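Local atomic coordinates of collagen adhesin (Staphylococcus aureus, PDB entry 2F68), a protein that binds collagen as a surface adhesin of the bacterium, probably by the "collagen hug", in which two beta domains close round the rope-like ligand. Residues T61-Y67 and V112-T118; S274-Y278 and G288-N292. One frame throughout, in Å; residues are numbered along the deposited sequence.

Contact 1: T61-Y67 and V112-T118; sequences TVKIEGY and VQGRNLT
Gln113 O is gripped twice by the neighbouring strand: Glu65 N gives it a nearly straight bond of 2.8 Å (165° at the hydrogen) in the carbonyl plane, and the CA-H of Ile64 makes a longer C-H...O contact. In return Gln113 N reaches Glu65 O, and two residues along Lys63 and Arg115 repeat the exchange. Beyond the last bridge, Leu117 N still bonds to Thr61 O, more bent at the hydrogen (139°). On the buried face Ile64 CG2 lies 3.8 Å from Val112 CB, while CD1 folds over Gly114 CA; Val62 and Ile64 also meet Ala128. Asn116, on the same face, gives an ND2 hydrogen to Val141 O. The other face carries Lys63, Glu65, Gln113 and Arg115, with Tyr67 and Leu117 at its two ends. Gln113 is fully extended, CG anti to the backbone N (chi1 -167°), and the Tyr67 ring crosses it at a slant, with OH 3.4 Å from Gln113 CD. That hydroxyl is badly angled for a bond to NE2, which has a weak one with Gly30 O. Leu117 CD1 sits 3.8 Å from Lys63 CB, whose chain runs straight to CE and then bends, bringing NZ to Thr58 O. Glu65 runs beside Arg115, but OE2 stays 4.7 Å from NH1, too far for a salt bridge; Arg115 NE also has a long, weak ion pair with Asp29. The chemistry divides the work: backbone bonds set the strand register, apolar groups and one satisfied amide pack on the buried face, and the opposite charges of Glu65 and Arg115 probably add only mild attraction.

Contact 2: S274-Y278 and G288-N292; sequences SQAWY and GKSFN
Gly288 sits over one face of the Trp277 indole: its N is 3.3 Å above the ring plane, towards the rim, and its CA sits 3.9 Å from the centroid of the six-membered ring in a CH-pi contact. Tyr278 meets Ala276 CB in the plane of its ring and Phe291 CE1 near that plane, at the edge. The Tyr278 and Phe291 side chains approach from opposite directions, Tyr278 OH 3.7 Å from Phe291 CZ, and Ala276 CB packs obliquely against the Phe291 ring, nearest CE1. Phe152 stacks on Tyr278, and Tyr153 meets Phe291 edge-to-face. With OG between the backbone N and the carbonyl carbon (chi1 64°), Ser274 donates to Phe291 O at 2.7 Å, and Tyr153 OH is a second partner of OG. Phe291 N returns a straight bond (171°) to Ser274 O. Ala276 O takes Gly288 N at 2.9 Å, from well above the carbonyl plane, and Lys289 N only weakly. Two residues opposite one, with Gly288 at positive phi, make this a G1 beta bulge, at the corner where the chain turns from strand 286-287 to pair again, antiparallel, with strand 269-278 in the collagen-binding domain.

The two contacts sit in different domains, their centres 33 Å apart and their nearest atoms about 17 Å, so neither touches the other. Contact 1 belongs to the Ig-like domain, contact 2 to the collagen-binding one. The chain ties them together: the strand of contact 2 that holds Lys289 and Ser290 runs on to 296, and after a short turn strand 300-307 pairs with strand 104-116, the same strand that supplies 112-118 to contact 1. Tyr67 touches Ile298 in that turn, and Glu65 and Gln113 touch Pro161, so contact 1 borders the junction between domains. This crossing is consistent with the swapped strand of the collagen hug, which probably latches the domains round collagen.

Contact 1: T61-Y67 and V112-T118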
# COMPACT_ATOMS: atom_id res chain seq x y z
N THR A 61 -15.86 12.91 -2.52
CA THR A 61 -15.99 12.65 -1.08
C THR A 61 -15.27 11.36 -0.69
O THR A 61 -14.65 11.29 0.37
CB THR A 61 -17.47 12.55 -0.65
OG1 THR A 61 -18.16 11.61 -1.49
CG2 THR A 61 -18.15 13.91 -0.76
N VAL A 62 -15.36 10.35 -1.55
CA VAL A 62 -14.68 9.07 -1.34
C VAL A 62 -13.75 8.71 -2.50
O VAL A 62 -14.06 9.00 -3.66
CB VAL A 62 -15.67 7.91 -1.07
CG1 VAL A 62 -16.12 7.91 0.39
CG2 VAL A 62 -16.87 7.97 -2.02
N LYS A 63 -12.63 8.08 -2.17
CA LYS A 63 -11.63 7.69 -3.17
C LYS A 63 -11.26 6.22 -3.02
O LYS A 63 -10.89 5.76 -1.94
CB LYS A 63 -10.39 8.58 -3.05
CG LYS A 63 -9.32 8.32 -4.10
CD LYS A 63 -8.18 9.33 -3.99
CE LYS A 63 -7.05 9.03 -4.97
NZ LYS A 63 -7.43 9.27 -6.39
N ILE A 64 -11.37 5.48 -4.13
CA ILE A 64 -10.97 4.08 -4.18
C ILE A 64 -9.70 3.94 -5.01
O ILE A 64 -9.64 4.41 -6.15
CB ILE A 64 -12.11 3.17 -4.74
CG1 ILE A 64 -13.38 3.27 -3.88
CG2 ILE A 64 -11.64 1.71 -4.87
CD1 ILE A 64 -13.24 2.80 -2.43
N GLU A 65 -8.69 3.31 -4.43
CA GLU A 65 -7.39 3.14 -5.09
C GLU A 65 -7.04 1.66 -5.23
O GLU A 65 -6.82 0.96 -4.24
CB GLU A 65 -6.29 3.88 -4.32
CG GLU A 65 -6.49 5.39 -4.22
CD GLU A 65 -5.38 6.08 -3.44
OE1 GLU A 65 -4.21 6.01 -3.88
OE2 GLU A 65 -5.68 6.70 -2.41
N GLY A 66 -7.00 1.20 -6.48
CA GLY A 66 -6.66 -0.19 -6.78
C GLY A 66 -5.17 -0.43 -6.73
O GLY A 66 -4.40 0.24 -7.42
N TYR A 67 -4.76 -1.40 -5.91
CA TYR A 67 -3.35 -1.76 -5.78
C TYR A 67 -2.83 -2.38 -7.08
O TYR A 67 -3.40 -3.34 -7.59
CB TYR A 67 -3.14 -2.71 -4.60
CG TYR A 67 -3.35 -2.07 -3.24
CD1 TYR A 67 -4.57 -2.19 -2.58
CD2 TYR A 67 -2.32 -1.36 -2.62
CE1 TYR A 67 -4.76 -1.60 -1.33
CE2 TYR A 67 -2.51 -0.77 -1.37
CZ TYR A 67 -3.73 -0.90 -0.73
OH TYR A 67 -3.92 -0.32 0.50
N VAL A 112 -8.38 -3.37 -2.97
CA VAL A 112 -8.38 -1.91 -3.16
C VAL A 112 -8.31 -1.17 -1.82
O VAL A 112 -8.60 -1.75 -0.77
CB VAL A 112 -9.61 -1.42 -3.98
CG1 VAL A 112 -9.60 -2.00 -5.39
CG2 VAL A 112 -10.92 -1.73 -3.27
N GLN A 113 -7.94 0.11 -1.87
CA GLN A 113 -7.88 0.95 -0.68
C GLN A 113 -8.97 2.03 -0.72
O GLN A 113 -9.12 2.73 -1.72
CB GLN A 113 -6.50 1.59 -0.54
CG GLN A 113 -6.23 2.23 0.83
CD GLN A 113 -4.87 2.89 0.92
OE1 GLN A 113 -4.39 3.50 -0.03
NE2 GLN A 113 -4.24 2.77 2.08
N GLY A 114 -9.71 2.15 0.38
CA GLY A 114 -10.79 3.13 0.49
C GLY A 114 -10.41 4.33 1.34
O GLY A 114 -9.86 4.17 2.43
N ARG A 115 -10.71 5.52 0.84
CA ARG A 115 -10.38 6.77 1.52
C ARG A 115 -11.59 7.69 1.65
O ARG A 115 -12.38 7.83 0.71
CB ARG A 115 -9.26 7.50 0.79
CG ARG A 115 -7.85 6.98 1.08
CD ARG A 115 -7.29 7.52 2.40
NE ARG A 115 -7.43 8.97 2.53
CZ ARG A 115 -6.57 9.86 2.04
NH1 ARG A 115 -5.48 9.47 1.37
NH2 ARG A 115 -6.79 11.16 2.21
N ASN A 116 -11.73 8.32 2.81
CA ASN A 116 -12.73 9.35 3.03
C ASN A 116 -12.07 10.73 2.96
O ASN A 116 -11.44 11.17 3.93
CB ASN A 116 -13.44 9.15 4.38
CG ASN A 116 -14.79 9.85 4.45
OD1 ASN A 116 -14.94 11.00 4.04
ND2 ASN A 116 -15.79 9.16 4.99
N LEU A 117 -12.20 11.38 1.81
CA LEU A 117 -11.51 12.64 1.53
C LEU A 117 -12.08 13.83 2.29
O LEU A 117 -11.33 14.65 2.83
CB LEU A 117 -11.49 12.92 0.02
CG LEU A 117 -10.75 11.95 -0.91
CD1 LEU A 117 -11.11 12.24 -2.36
CD2 LEU A 117 -9.24 12.00 -0.71
N THR A 118 -13.41 13.93 2.32
CA THR A 118 -14.10 15.05 2.97
C THR A 118 -14.21 14.90 4.49
O THR A 118 -14.54 15.86 5.19
CB THR A 118 -15.50 15.29 2.36
OG1 THR A 118 -16.21 14.05 2.28
CG2 THR A 118 -15.39 15.90 0.97

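Contact 2: S274-Y278 and G288-N292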
# COMPACT_ATOMS: atom_id res chain seq x y z
N SER A 274 12.10 -2.54 15.70
CA SER A 274 12.90 -1.44 16.26
C SER A 274 12.85 -1.40 17.79
O SER A 274 11.82 -1.71 18.40
CB SER A 274 12.46 -0.10 15.68
OG SER A 274 11.12 0.20 16.03
N GLN A 275 13.97 -1.01 18.39
CA GLN A 275 14.07 -0.83 19.84
C GLN A 275 14.43 0.62 20.16
O GLN A 275 15.21 1.24 19.44
CB GLN A 275 15.13 -1.78 20.43
CG GLN A 275 14.82 -3.27 20.27
CD GLN A 275 15.25 -3.83 18.92
OE1 GLN A 275 16.35 -3.54 18.43
NE2 GLN A 275 14.39 -4.64 18.31
N ALA A 276 13.86 1.14 21.25
CA ALA A 276 14.01 2.56 21.58
C ALA A 276 14.59 2.81 22.97
O ALA A 276 14.20 2.17 23.95
CB ALA A 276 12.67 3.28 21.43
N TRP A 277 15.53 3.75 23.04
CA TRP A 277 16.11 4.21 24.30
C TRP A 277 15.89 5.71 24.47
O TRP A 277 16.54 6.52 23.79
CB TRP A 277 17.60 3.89 24.37
CG TRP A 277 17.92 2.44 24.61
CD1 TRP A 277 18.16 1.85 25.81
CD2 TRP A 277 18.03 1.41 23.62
NE1 TRP A 277 18.42 0.51 25.64
CE2 TRP A 277 18.34 0.21 24.30
CE3 TRP A 277 17.89 1.38 22.22
CZ2 TRP A 277 18.52 -1.01 23.64
CZ3 TRP A 277 18.07 0.17 21.56
CH2 TRP A 277 18.38 -1.01 22.27
N TYR A 278 14.97 6.08 25.36
CA TYR A 278 14.66 7.49 25.62
C TYR A 278 14.06 7.72 27.01
O TYR A 278 13.62 6.77 27.67
CB TYR A 278 13.71 8.05 24.54
CG TYR A 278 12.35 7.38 24.49
CD1 TYR A 278 11.30 7.83 25.29
CD2 TYR A 278 12.11 6.32 23.62
CE1 TYR A 278 10.05 7.22 25.24
CE2 TYR A 278 10.86 5.70 23.57
CZ TYR A 278 9.84 6.16 24.38
OH TYR A 278 8.60 5.56 24.32
N GLY A 288 15.11 0.08 25.72
CA GLY A 288 15.02 -1.01 24.74
C GLY A 288 13.64 -1.62 24.60
O GLY A 288 13.51 -2.85 24.51
N LYS A 289 12.61 -0.78 24.59
CA LYS A 289 11.24 -1.24 24.38
C LYS A 289 10.98 -1.47 22.89
O LYS A 289 11.43 -0.69 22.05
CB LYS A 289 10.24 -0.22 24.95
CG LYS A 289 8.82 -0.75 25.10
CD LYS A 289 7.89 0.31 25.68
CE LYS A 289 6.45 -0.19 25.77
NZ LYS A 289 5.82 -0.35 24.43
N SER A 290 10.27 -2.55 22.58
CA SER A 290 9.99 -2.93 21.20
C SER A 290 8.85 -2.12 20.59
O SER A 290 7.79 -1.95 21.21
CB SER A 290 9.68 -4.42 21.11
OG SER A 290 10.79 -5.20 21.50
N PHE A 291 9.08 -1.62 19.38
CA PHE A 291 8.06 -0.91 18.61
C PHE A 291 8.06 -1.44 17.18
O PHE A 291 8.69 -0.86 16.29
CB PHE A 291 8.30 0.60 18.65
CG PHE A 291 8.17 1.21 20.02
CD1 PHE A 291 9.29 1.42 20.81
CD2 PHE A 291 6.92 1.57 20.51
CE1 PHE A 291 9.17 1.98 22.08
CE2 PHE A 291 6.79 2.14 21.78
CZ PHE A 291 7.92 2.34 22.56
N ASN A 292 7.35 -2.54 16.97
CA ASN A 292 7.37 -3.26 15.69
C ASN A 292 6.12 -3.00 14.84
O ASN A 292 5.07 -2.65 15.37
CB ASN A 292 7.53 -4.77 15.93
CG ASN A 292 8.57 -5.10 17.00
OD1 ASN A 292 8.33 -5.93 17.87
ND2 ASN A 292 9.73 -4.44 16.94
O HOH W 1 11.36 -6.12 18.53